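Local coordinates for protein putative siderophore-degrading esterase (Eurofung) (Emericella nidulans, PDB 6GUO) that hydrolyses the bacterial siderophore enterobactin as a homodimeric intracellular esterase, which allows iron to be released inside the fungal cell, at residues R158-H164 with F182-A188; A216-L220 with R270-E275; C110-P116 with W193-S198. All coordinates share one frame; numbering follows the deposited sequence.

How the interactions relate
From the N terminus, the first segment reached is 110-116, in the loop between helices 102-106 and 131-150; its partner 193-198 comes only after strands 156-164 and 184-188. Interaction 1 therefore falls wholly within the loop that interaction 3 closes, joining strands 156-164 and 184-188 across helix 166-177. Interaction 2 follows in series, bringing 270-275 back to 216-220 after two helices, 239-252 and 254-268. Interactions 1 and 2 touch: strands 184-188 and 219-225 are neighbours in the same sheet, probably bonded through Tyr185 N and Val219 O. Interaction 3 stands apart, its centre about 23 Å from that of interaction 1, and ties the loop after helix 102-106 to the short helical turn that follows strand 184-188.

Interaction 1 of 3, residues R158-H164 with F182-A188; sequences RTALFGH and FDVYLAA
Phe182 turns one face of its ring onto Leu161: CB of Leu161 lies 3.7 Å from the centroid of the Phe182 ring, only 9° off the ring normal, a clear CH-pi contact, and Leu161 CD2 follows along the CE2 side of that ring. On the opposite sheet face Phe162 and Leu186 cross at about a right angle, with Phe162 CD1 3.5 Å from Leu186 CB. Because Phe162 CG is anti to its backbone N (chi1 178°), the ring leans along the strand and brings CZ to 3.6 Å from Ala188 CB. At the start of the pairing, Asp183 OD2 receives Thr159 N at 2.9 Å through its anti lone pair, standing in for a backbone carbonyl; Thr159 OG1 adds a weak bond to the same oxygen. Beyond it the pairing is regular and parallel, with Leu186 N to Leu161 O at 2.7 Å. These strands flank helix 166-177 in a beta-alpha-beta unit, and Gly163 probably opens the nucleophile elbow of this alpha/beta-hydrolase. Strands 52-58 and 219-225 extend the sheet on either side; helix 288-301 packs on Ala160, Phe162 and Val184, and helix 131-150 on Phe182.

Interaction 2 of 3, residues A216-L220 with R270-E275; sequences AHPVL and RLCKLE
Cys272 N gives the shortest polar bond between 216-220 and 270-275, reaching Pro218 O at 3.0 Å with a somewhat bent N-H...O angle of 147°. The helical backbone of Cys272 interrupts the extended course of its segment just before strand 273-279 settles in, so Pro218 O is taken by this amide, while Lys273 N, 4.0 Å from Pro218 O, is buried by the contact and has no partner in the model. From there the pairing becomes parallel: Leu220 N bonds Lys273 O at 3.1 Å, and Leu220 O in turn accepts Glu275 N, with the CA-H of Leu274 leaning on the same oxygen.

The side chains divide between the two faces of the sheet. On one, Leu220 and Leu274 lie side by side and point the same way, CD2 of Leu220 3.9 Å from CD1 of Leu274. Leu271 comes in alongside them and splits its branches: CD1 meets CB of Leu220, and CD2 sits 3.7 Å from CG of Pro218, the leucine crossing the proline ring at about a right angle. Helices 254-268 and 166-177 pack against this leucine group. On the other face, CG1 of Val219 touches CB of Lys273 at 3.9 Å. With CG anti to the backbone N (chi1 -166°) and every later torsion also extended, the lysine then runs away from the contact.

Glu275 OE2 forms a salt bridge with Arg221, and Arg270 bonds the carbonyl of Phe206 and makes a cation-pi contact with its ring. With those charges paired outside the contact, three backbone hydrogen bonds and a patch of leucine, proline and valine carbon, with the CB atoms of Cys272 and Lys273, hold outermost strand 273-279 here; the buried Lys273 N-H is the probable cost of the irregular start.

Interaction 3 of 3, residues C110-P116 with W193-S198; sequences CDHYIPP and WWNNRS
Trp194 is the apolar hub, met by Tyr113 and Cys110. The tyrosine and tryptophan side chains cross at about a right angle, and CZ2 of Trp194 comes to the edge of the Tyr113 ring, 3.8 Å from CE2. Cys110 SG approaches the six-membered ring of Trp194 obliquely, 3.7 Å from CZ3, as a sulfur-aromatic contact. Alongside, Pro116 sets CB against the edge of Trp193, 3.8 Å from CH2.

Farther out, Asn195 grips the loop backbone with both ends of its amide, carried there between His112 and Ile114 by a chi1 of -170°. ND2 donates to His112 O at 2.9 Å, nearly within the amide plane, and OD1 receives Ile114 N at 2.7 Å from a donor 36° out of the carbonyl plane. These two bonds fix the amide's rotation. Water completes the edge: one molecule joins Tyr113 OH to Trp194 NE1, and another donates to Ile114 O while accepting a hydrogen bond from Asn195 N.

Asn195, Asn196 and Arg197 all have left-handed helical phi and psi, giving a single left-handed turn, closed by the bonds Arg197 N to Trp193 O and Ser198 N to Trp194 O. It follows strand 184-188. The facing loop runs into the proline-rich insertion that narrows the active site, excluding extended, flat triacetylfusarinine C while compact enterobactin can enter. Tyr166 and Leu169 of helix 166-177 pack against Trp194, and His128 stacks on Tyr113.

Interaction 1 of 3, residues R158-H164 with F182-A188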
loop_
_atom_site.group_PDB
_atom_site.type_symbol
_atom_site.label_atom_id
_atom_site.label_comp_id
_atom_site.label_asym_id
_atom_site.label_seq_id
_atom_site.Cartn_x
_atom_site.Cartn_y
_atom_site.Cartn_z
ATOM N N ARG A 158 -16.885 1.787 14.812
ATOM C CA ARG A 158 -15.820 0.853 15.148
ATOM C C ARG A 158 -14.499 1.602 15.075
ATOM O O ARG A 158 -14.294 2.370 14.144
ATOM C CB ARG A 158 -15.826 -0.309 14.154
ATOM C CG ARG A 158 -15.013 -1.511 14.596
ATOM C CD ARG A 158 -15.254 -2.719 13.702
ATOM N NE ARG A 158 -16.434 -3.504 14.096
ATOM C CZ ARG A 158 -17.622 -3.530 13.479
ATOM N NH1 ARG A 158 -18.587 -4.306 13.966
ATOM N NH2 ARG A 158 -17.874 -2.803 12.391
ATOM N N THR A 159 -13.626 1.395 16.059
ATOM C CA THR A 159 -12.289 1.995 16.061
ATOM C C THR A 159 -11.225 0.910 16.020
ATOM O O THR A 159 -11.390 -0.159 16.614
ATOM C CB THR A 159 -12.049 2.898 17.285
ATOM O OG1 THR A 159 -12.170 2.132 18.488
ATOM C CG2 THR A 159 -13.045 4.047 17.293
ATOM N N ALA A 160 -10.137 1.193 15.311
ATOM C CA ALA A 160 -9.031 0.257 15.184
ATOM C C ALA A 160 -7.701 0.950 15.436
ATOM O O ALA A 160 -7.557 2.145 15.167
ATOM C CB ALA A 160 -9.032 -0.374 13.804
ATOM N N LEU A 161 -6.748 0.180 15.953
ATOM C CA LEU A 161 -5.360 0.604 16.113
ATOM C C LEU A 161 -4.471 -0.322 15.290
ATOM O O LEU A 161 -4.492 -1.541 15.493
ATOM C CB LEU A 161 -4.943 0.527 17.582
ATOM C CG LEU A 161 -3.482 0.873 17.923
ATOM C CD1 LEU A 161 -3.142 2.317 17.568
ATOM C CD2 LEU A 161 -3.219 0.598 19.394
ATOM N N PHE A 162 -3.674 0.264 14.395
ATOM C CA PHE A 162 -2.659 -0.471 13.644
ATOM C C PHE A 162 -1.274 0.035 14.002
ATOM O O PHE A 162 -1.048 1.237 14.063
ATOM C CB PHE A 162 -2.869 -0.318 12.138
ATOM C CG PHE A 162 -1.825 -1.019 11.304
ATOM C CD1 PHE A 162 -2.080 -2.261 10.744
ATOM C CD2 PHE A 162 -0.576 -0.436 11.082
ATOM C CE1 PHE A 162 -1.122 -2.907 9.978
ATOM C CE2 PHE A 162 0.386 -1.080 10.321
ATOM C CZ PHE A 162 0.111 -2.318 9.771
ATOM N N GLY A 163 -0.353 -0.902 14.195
ATOM C CA GLY A 163 1.066 -0.603 14.318
ATOM C C GLY A 163 1.915 -1.745 13.778
ATOM O O GLY A 163 1.494 -2.903 13.808
ATOM N N HIS A 164 3.099 -1.398 13.271
ATOM C CA HIS A 164 4.084 -2.351 12.764
ATOM C C HIS A 164 5.368 -2.280 13.595
ATOM O O HIS A 164 5.782 -1.192 13.996
ATOM C CB HIS A 164 4.400 -2.066 11.294
ATOM C CG HIS A 164 5.504 -2.910 10.733
ATOM N ND1 HIS A 164 6.822 -2.512 10.741
ATOM C CD2 HIS A 164 5.482 -4.123 10.131
ATOM C CE1 HIS A 164 7.563 -3.449 10.176
ATOM N NE2 HIS A 164 6.775 -4.434 9.798
ATOM N N PHE A 182 -9.566 0.272 21.992
ATOM C CA PHE A 182 -9.995 0.138 20.599
ATOM C C PHE A 182 -10.807 -1.138 20.449
ATOM O O PHE A 182 -10.655 -2.070 21.238
ATOM C CB PHE A 182 -8.775 0.092 19.661
ATOM C CG PHE A 182 -7.918 1.326 19.730
ATOM C CD1 PHE A 182 -8.149 2.401 18.876
ATOM C CD2 PHE A 182 -6.909 1.434 20.681
ATOM C CE1 PHE A 182 -7.374 3.549 18.959
ATOM C CE2 PHE A 182 -6.132 2.579 20.769
ATOM C CZ PHE A 182 -6.367 3.640 19.910
ATOM N N ASP A 183 -11.660 -1.182 19.433
ATOM C CA ASP A 183 -12.443 -2.390 19.132
ATOM C C ASP A 183 -11.576 -3.465 18.480
ATOM O O ASP A 183 -11.728 -4.660 18.768
ATOM C CB ASP A 183 -13.617 -2.049 18.217
ATOM C CG ASP A 183 -14.572 -1.069 18.851
ATOM O OD1 ASP A 183 -15.101 -1.391 19.930
ATOM O OD2 ASP A 183 -14.785 0.026 18.288
ATOM N N VAL A 184 -10.663 -3.015 17.618
ATOM C CA VAL A 184 -9.834 -3.883 16.788
ATOM C C VAL A 184 -8.371 -3.469 16.915
ATOM O O VAL A 184 -8.053 -2.284 16.860
ATOM C CB VAL A 184 -10.262 -3.788 15.311
ATOM C CG1 VAL A 184 -9.441 -4.734 14.441
ATOM C CG2 VAL A 184 -11.748 -4.098 15.176
ATOM N N TYR A 185 -7.498 -4.459 17.089
ATOM C CA TYR A 185 -6.056 -4.249 17.176
ATOM C C TYR A 185 -5.403 -4.990 16.028
ATOM O O TYR A 185 -5.671 -6.169 15.804
ATOM C CB TYR A 185 -5.516 -4.753 18.507
ATOM C CG TYR A 185 -6.168 -4.073 19.683
ATOM C CD1 TYR A 185 -5.547 -3.010 20.329
ATOM C CD2 TYR A 185 -7.424 -4.479 20.140
ATOM C CE1 TYR A 185 -6.151 -2.376 21.403
ATOM C CE2 TYR A 185 -8.033 -3.851 21.212
ATOM C CZ TYR A 185 -7.391 -2.799 21.837
ATOM O OH TYR A 185 -7.997 -2.171 22.896
ATOM N N LEU A 186 -4.559 -4.280 15.298
ATOM C CA LEU A 186 -3.866 -4.825 14.146
ATOM C C LEU A 186 -2.385 -4.697 14.466
ATOM O O LEU A 186 -1.811 -3.613 14.382
ATOM C CB LEU A 186 -4.261 -4.052 12.887
ATOM C CG LEU A 186 -5.765 -3.966 12.609
ATOM C CD1 LEU A 186 -6.038 -2.949 11.516
ATOM C CD2 LEU A 186 -6.332 -5.325 12.222
ATOM N N ALA A 187 -1.796 -5.811 14.896
ATOM C CA ALA A 187 -0.400 -5.865 15.314
ATOM C C ALA A 187 0.411 -6.565 14.228
ATOM O O ALA A 187 0.425 -7.794 14.145
ATOM C CB ALA A 187 -0.281 -6.605 16.637
ATOM N N ALA A 188 1.085 -5.768 13.407
ATOM C CA ALA A 188 1.854 -6.264 12.266
ATOM C C ALA A 188 3.326 -6.404 12.646
ATOM O O ALA A 188 3.939 -5.455 13.131
ATOM C CB ALA A 188 1.685 -5.321 11.089
#

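Interaction 2 of 3, residues A216-L220 with R270-E275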
loop_
_atom_site.group_PDB
_atom_site.type_symbol
_atom_site.label_atom_id
_atom_site.label_comp_id
_atom_site.label_asym_id
_atom_site.label_seq_id
_atom_site.Cartn_x
_atom_site.Cartn_y
_atom_site.Cartn_z
ATOM N N ALA A 216 -15.153 -5.982 27.744
ATOM C CA ALA A 216 -14.319 -5.776 26.559
ATOM C C ALA A 216 -14.390 -7.027 25.693
ATOM O O ALA A 216 -14.273 -8.141 26.210
ATOM C CB ALA A 216 -12.881 -5.479 26.955
ATOM N N HIS A 217 -14.588 -6.836 24.387
ATOM C CA HIS A 217 -14.684 -7.939 23.420
ATOM C C HIS A 217 -13.749 -7.649 22.246
ATOM O O HIS A 217 -14.198 -7.490 21.111
ATOM C CB HIS A 217 -16.129 -8.099 22.930
ATOM C CG HIS A 217 -17.150 -7.979 24.014
ATOM N ND1 HIS A 217 -17.550 -6.761 24.520
ATOM C CD2 HIS A 217 -17.848 -8.918 24.695
ATOM C CE1 HIS A 217 -18.450 -6.954 25.467
ATOM N NE2 HIS A 217 -18.651 -8.254 25.591
ATOM N N PRO A 218 -12.437 -7.577 22.518
ATOM C CA PRO A 218 -11.510 -7.121 21.486
ATOM C C PRO A 218 -11.288 -8.118 20.352
ATOM O O PRO A 218 -11.494 -9.323 20.519
ATOM C CB PRO A 218 -10.211 -6.902 22.262
ATOM C CG PRO A 218 -10.295 -7.864 23.388
ATOM C CD PRO A 218 -11.735 -7.899 23.774
ATOM N N VAL A 219 -10.865 -7.580 19.214
ATOM C CA VAL A 219 -10.507 -8.352 18.032
ATOM C C VAL A 219 -9.033 -8.073 17.776
ATOM O O VAL A 219 -8.606 -6.926 17.885
ATOM C CB VAL A 219 -11.362 -7.924 16.823
ATOM C CG1 VAL A 219 -10.898 -8.612 15.544
ATOM C CG2 VAL A 219 -12.833 -8.224 17.091
ATOM N N LEU A 220 -8.265 -9.117 17.457
ATOM C CA LEU A 220 -6.833 -8.981 17.135
ATOM C C LEU A 220 -6.498 -9.661 15.810
ATOM O O LEU A 220 -6.908 -10.796 15.571
ATOM C CB LEU A 220 -5.966 -9.592 18.243
ATOM C CG LEU A 220 -4.451 -9.674 18.010
ATOM C CD1 LEU A 220 -3.826 -8.293 17.858
ATOM C CD2 LEU A 220 -3.775 -10.445 19.130
ATOM N N ARG A 270 -10.362 -15.579 25.071
ATOM C CA ARG A 270 -10.640 -14.241 25.598
ATOM C C ARG A 270 -10.891 -13.197 24.505
ATOM O O ARG A 270 -11.345 -12.094 24.808
ATOM C CB ARG A 270 -9.506 -13.776 26.524
ATOM C CG ARG A 270 -9.600 -14.316 27.953
ATOM C CD ARG A 270 -9.273 -13.231 28.971
ATOM N NE ARG A 270 -10.236 -12.129 28.888
ATOM C CZ ARG A 270 -10.023 -10.868 29.277
ATOM N NH1 ARG A 270 -8.861 -10.482 29.806
ATOM N NH2 ARG A 270 -10.999 -9.971 29.130
ATOM N N LEU A 271 -10.596 -13.535 23.247
ATOM C CA LEU A 271 -10.844 -12.637 22.124
ATOM C C LEU A 271 -12.095 -13.040 21.348
ATOM O O LEU A 271 -12.372 -14.225 21.159
ATOM C CB LEU A 271 -9.623 -12.594 21.198
ATOM C CG LEU A 271 -8.293 -12.256 21.887
ATOM C CD1 LEU A 271 -7.175 -12.226 20.865
ATOM C CD2 LEU A 271 -8.340 -10.933 22.635
ATOM N N CYS A 272 -12.844 -12.026 20.918
ATOM C CA CYS A 272 -14.067 -12.188 20.124
ATOM C C CYS A 272 -13.751 -12.766 18.746
ATOM O O CYS A 272 -14.468 -13.633 18.238
ATOM C CB CYS A 272 -14.765 -10.829 19.975
ATOM S SG CYS A 272 -16.136 -10.773 18.804
ATOM N N LYS A 273 -12.683 -12.253 18.144
ATOM C CA LYS A 273 -12.152 -12.783 16.899
ATOM C C LYS A 273 -10.638 -12.621 16.905
ATOM O O LYS A 273 -10.116 -11.608 17.374
ATOM C CB LYS A 273 -12.753 -12.066 15.691
ATOM C CG LYS A 273 -12.492 -12.797 14.386
ATOM C CD LYS A 273 -12.923 -12.008 13.167
ATOM C CE LYS A 273 -12.672 -12.824 11.909
ATOM N NZ LYS A 273 -13.039 -12.091 10.668
ATOM N N LEU A 274 -9.951 -13.624 16.374
ATOM C CA LEU A 274 -8.500 -13.676 16.383
ATOM C C LEU A 274 -8.019 -14.301 15.074
ATOM O O LEU A 274 -8.560 -15.307 14.635
ATOM C CB LEU A 274 -8.031 -14.485 17.589
ATOM C CG LEU A 274 -6.547 -14.814 17.723
ATOM C CD1 LEU A 274 -5.696 -13.559 17.799
ATOM C CD2 LEU A 274 -6.325 -15.704 18.935
ATOM N N GLU A 275 -7.015 -13.687 14.456
ATOM C CA GLU A 275 -6.492 -14.145 13.175
ATOM C C GLU A 275 -4.992 -13.893 13.135
ATOM O O GLU A 275 -4.514 -12.888 13.657
ATOM C CB GLU A 275 -7.205 -13.403 12.034
ATOM C CG GLU A 275 -6.652 -13.639 10.632
ATOM C CD GLU A 275 -7.579 -13.117 9.542
ATOM O OE1 GLU A 275 -8.721 -13.611 9.429
ATOM O OE2 GLU A 275 -7.171 -12.213 8.791
#

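Interaction 3 of 3, residues C110-P116 with W193-S198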
loop_
_atom_site.group_PDB
_atom_site.type_symbol
_atom_site.label_atom_id
_atom_site.label_comp_id
_atom_site.label_asym_id
_atom_site.label_seq_id
_atom_site.Cartn_x
_atom_site.Cartn_y
_atom_site.Cartn_z
ATOM N N CYS A 110 8.606 -0.819 32.047
ATOM C CA CYS A 110 8.878 -2.125 32.643
ATOM C C CYS A 110 9.693 -1.948 33.915
ATOM O O CYS A 110 10.422 -0.963 34.059
ATOM C CB CYS A 110 9.655 -3.004 31.660
ATOM S SG CYS A 110 8.755 -3.443 30.153
ATOM N N ASP A 111 9.570 -2.908 34.827
ATOM C CA ASP A 111 10.348 -2.901 36.071
ATOM C C ASP A 111 11.838 -3.089 35.780
ATOM O O ASP A 111 12.680 -2.460 36.422
ATOM C CB ASP A 111 9.851 -3.983 37.045
ATOM C CG ASP A 111 8.426 -3.728 37.549
ATOM O OD1 ASP A 111 7.739 -4.715 37.890
ATOM O OD2 ASP A 111 7.991 -2.556 37.610
ATOM N N HIS A 112 12.151 -3.945 34.806
ATOM C CA HIS A 112 13.526 -4.160 34.352
ATOM C C HIS A 112 13.613 -3.984 32.838
ATOM O O HIS A 112 12.670 -4.315 32.114
ATOM C CB HIS A 112 14.008 -5.552 34.765
ATOM C CG HIS A 112 13.932 -5.798 36.241
ATOM N ND1 HIS A 112 14.951 -5.464 37.106
ATOM C CD2 HIS A 112 12.948 -6.330 37.006
ATOM C CE1 HIS A 112 14.603 -5.787 38.340
ATOM N NE2 HIS A 112 13.393 -6.314 38.306
ATOM N N TYR A 113 14.746 -3.452 32.378
ATOM C CA TYR A 113 14.978 -3.162 30.964
ATOM C C TYR A 113 16.282 -3.795 30.476
ATOM O O TYR A 113 17.321 -3.675 31.124
ATOM C CB TYR A 113 15.004 -1.648 30.737
ATOM C CG TYR A 113 15.370 -1.231 29.327
ATOM C CD1 TYR A 113 16.564 -0.556 29.066
ATOM C CD2 TYR A 113 14.525 -1.513 28.250
ATOM C CE1 TYR A 113 16.905 -0.170 27.776
ATOM C CE2 TYR A 113 14.859 -1.131 26.957
ATOM C CZ TYR A 113 16.047 -0.458 26.725
ATOM O OH TYR A 113 16.388 -0.078 25.448
ATOM N N ILE A 114 16.199 -4.468 29.329
ATOM C CA ILE A 114 17.334 -5.076 28.642
ATOM C C ILE A 114 17.376 -4.430 27.256
ATOM O O ILE A 114 16.436 -4.607 26.483
ATOM C CB ILE A 114 17.148 -6.608 28.500
ATOM C CG1 ILE A 114 17.116 -7.281 29.882
ATOM C CG2 ILE A 114 18.236 -7.227 27.623
ATOM C CD1 ILE A 114 15.728 -7.447 30.468
ATOM N N PRO A 115 18.448 -3.673 26.937
ATOM C CA PRO A 115 18.490 -2.997 25.634
ATOM C C PRO A 115 18.569 -3.942 24.429
ATOM O O PRO A 115 19.082 -5.052 24.560
ATOM C CB PRO A 115 19.759 -2.137 25.715
ATOM C CG PRO A 115 20.568 -2.730 26.810
ATOM C CD PRO A 115 19.579 -3.266 27.791
ATOM N N PRO A 116 18.054 -3.506 23.262
ATOM C CA PRO A 116 18.223 -4.285 22.035
ATOM C C PRO A 116 19.674 -4.399 21.568
ATOM O O PRO A 116 20.516 -3.565 21.913
ATOM C CB PRO A 116 17.409 -3.501 20.998
ATOM C CG PRO A 116 16.404 -2.756 21.793
ATOM C CD PRO A 116 17.103 -2.393 23.067
ATOM N N TRP A 193 9.826 -10.099 20.805
ATOM C CA TRP A 193 11.185 -10.231 21.370
ATOM C C TRP A 193 11.610 -9.151 22.374
ATOM O O TRP A 193 12.413 -9.430 23.265
ATOM C CB TRP A 193 12.233 -10.280 20.244
ATOM C CG TRP A 193 12.304 -9.026 19.415
ATOM C CD1 TRP A 193 11.613 -8.760 18.267
ATOM C CD2 TRP A 193 13.110 -7.870 19.674
ATOM N NE1 TRP A 193 11.935 -7.511 17.797
ATOM C CE2 TRP A 193 12.851 -6.940 18.639
ATOM C CE3 TRP A 193 14.028 -7.529 20.677
ATOM C CZ2 TRP A 193 13.479 -5.691 18.578
ATOM C CZ3 TRP A 193 14.651 -6.281 20.620
ATOM C CH2 TRP A 193 14.368 -5.378 19.577
ATOM N N TRP A 194 11.092 -7.932 22.213
ATOM C CA TRP A 194 11.567 -6.762 22.959
ATOM C C TRP A 194 11.658 -6.963 24.473
ATOM O O TRP A 194 10.722 -7.454 25.105
ATOM C CB TRP A 194 10.702 -5.532 22.654
ATOM C CG TRP A 194 11.197 -4.305 23.346
ATOM C CD1 TRP A 194 12.231 -3.506 22.959
ATOM C CD2 TRP A 194 10.697 -3.756 24.565
ATOM N NE1 TRP A 194 12.399 -2.477 23.857
ATOM C CE2 TRP A 194 11.470 -2.608 24.853
ATOM C CE3 TRP A 194 9.665 -4.115 25.441
ATOM C CZ2 TRP A 194 11.245 -1.820 25.985
ATOM C CZ3 TRP A 194 9.441 -3.331 26.567
ATOM C CH2 TRP A 194 10.227 -2.194 26.825
ATOM N N ASN A 195 12.803 -6.572 25.029
ATOM C CA ASN A 195 13.055 -6.621 26.463
ATOM C C ASN A 195 12.779 -8.006 27.054
ATOM O O ASN A 195 11.934 -8.165 27.937
ATOM C CB ASN A 195 12.227 -5.542 27.173
ATOM C CG ASN A 195 12.623 -5.369 28.617
ATOM O OD1 ASN A 195 13.780 -5.584 28.974
ATOM N ND2 ASN A 195 11.663 -4.989 29.461
ATOM N N ASN A 196 13.487 -9.005 26.532
ATOM C CA ASN A 196 13.331 -10.399 26.961
ATOM C C ASN A 196 11.856 -10.835 26.946
ATOM O O ASN A 196 11.358 -11.455 27.889
ATOM C CB ASN A 196 13.962 -10.592 28.350
ATOM C CG ASN A 196 14.146 -12.055 28.722
ATOM O OD1 ASN A 196 14.236 -12.927 27.858
ATOM N ND2 ASN A 196 14.199 -12.329 30.021
ATOM N N ARG A 197 11.165 -10.475 25.865
ATOM C CA ARG A 197 9.754 -10.805 25.663
ATOM C C ARG A 197 8.833 -10.382 26.810
ATOM O O ARG A 197 7.936 -11.127 27.207
ATOM C CB ARG A 197 9.604 -12.295 25.352
ATOM C CG ARG A 197 10.271 -12.693 24.051
ATOM C CD ARG A 197 9.911 -14.114 23.680
ATOM N NE ARG A 197 10.442 -15.046 24.668
ATOM C CZ ARG A 197 10.006 -16.287 24.881
ATOM N NH1 ARG A 197 9.003 -16.809 24.175
ATOM N NH2 ARG A 197 10.589 -17.019 25.824
ATOM N N SER A 198 9.038 -9.166 27.307
ATOM C CA SER A 198 8.237 -8.649 28.420
ATOM C C SER A 198 6.737 -8.549 28.103
ATOM O O SER A 198 5.923 -8.641 29.023
ATOM C CB SER A 198 8.767 -7.293 28.904
ATOM O OG SER A 198 8.622 -6.294 27.911
HETATM O O HOH W 1 14.029 -0.155 23.702
HETATM O O HOH W 2 15.304 -5.437 24.180
#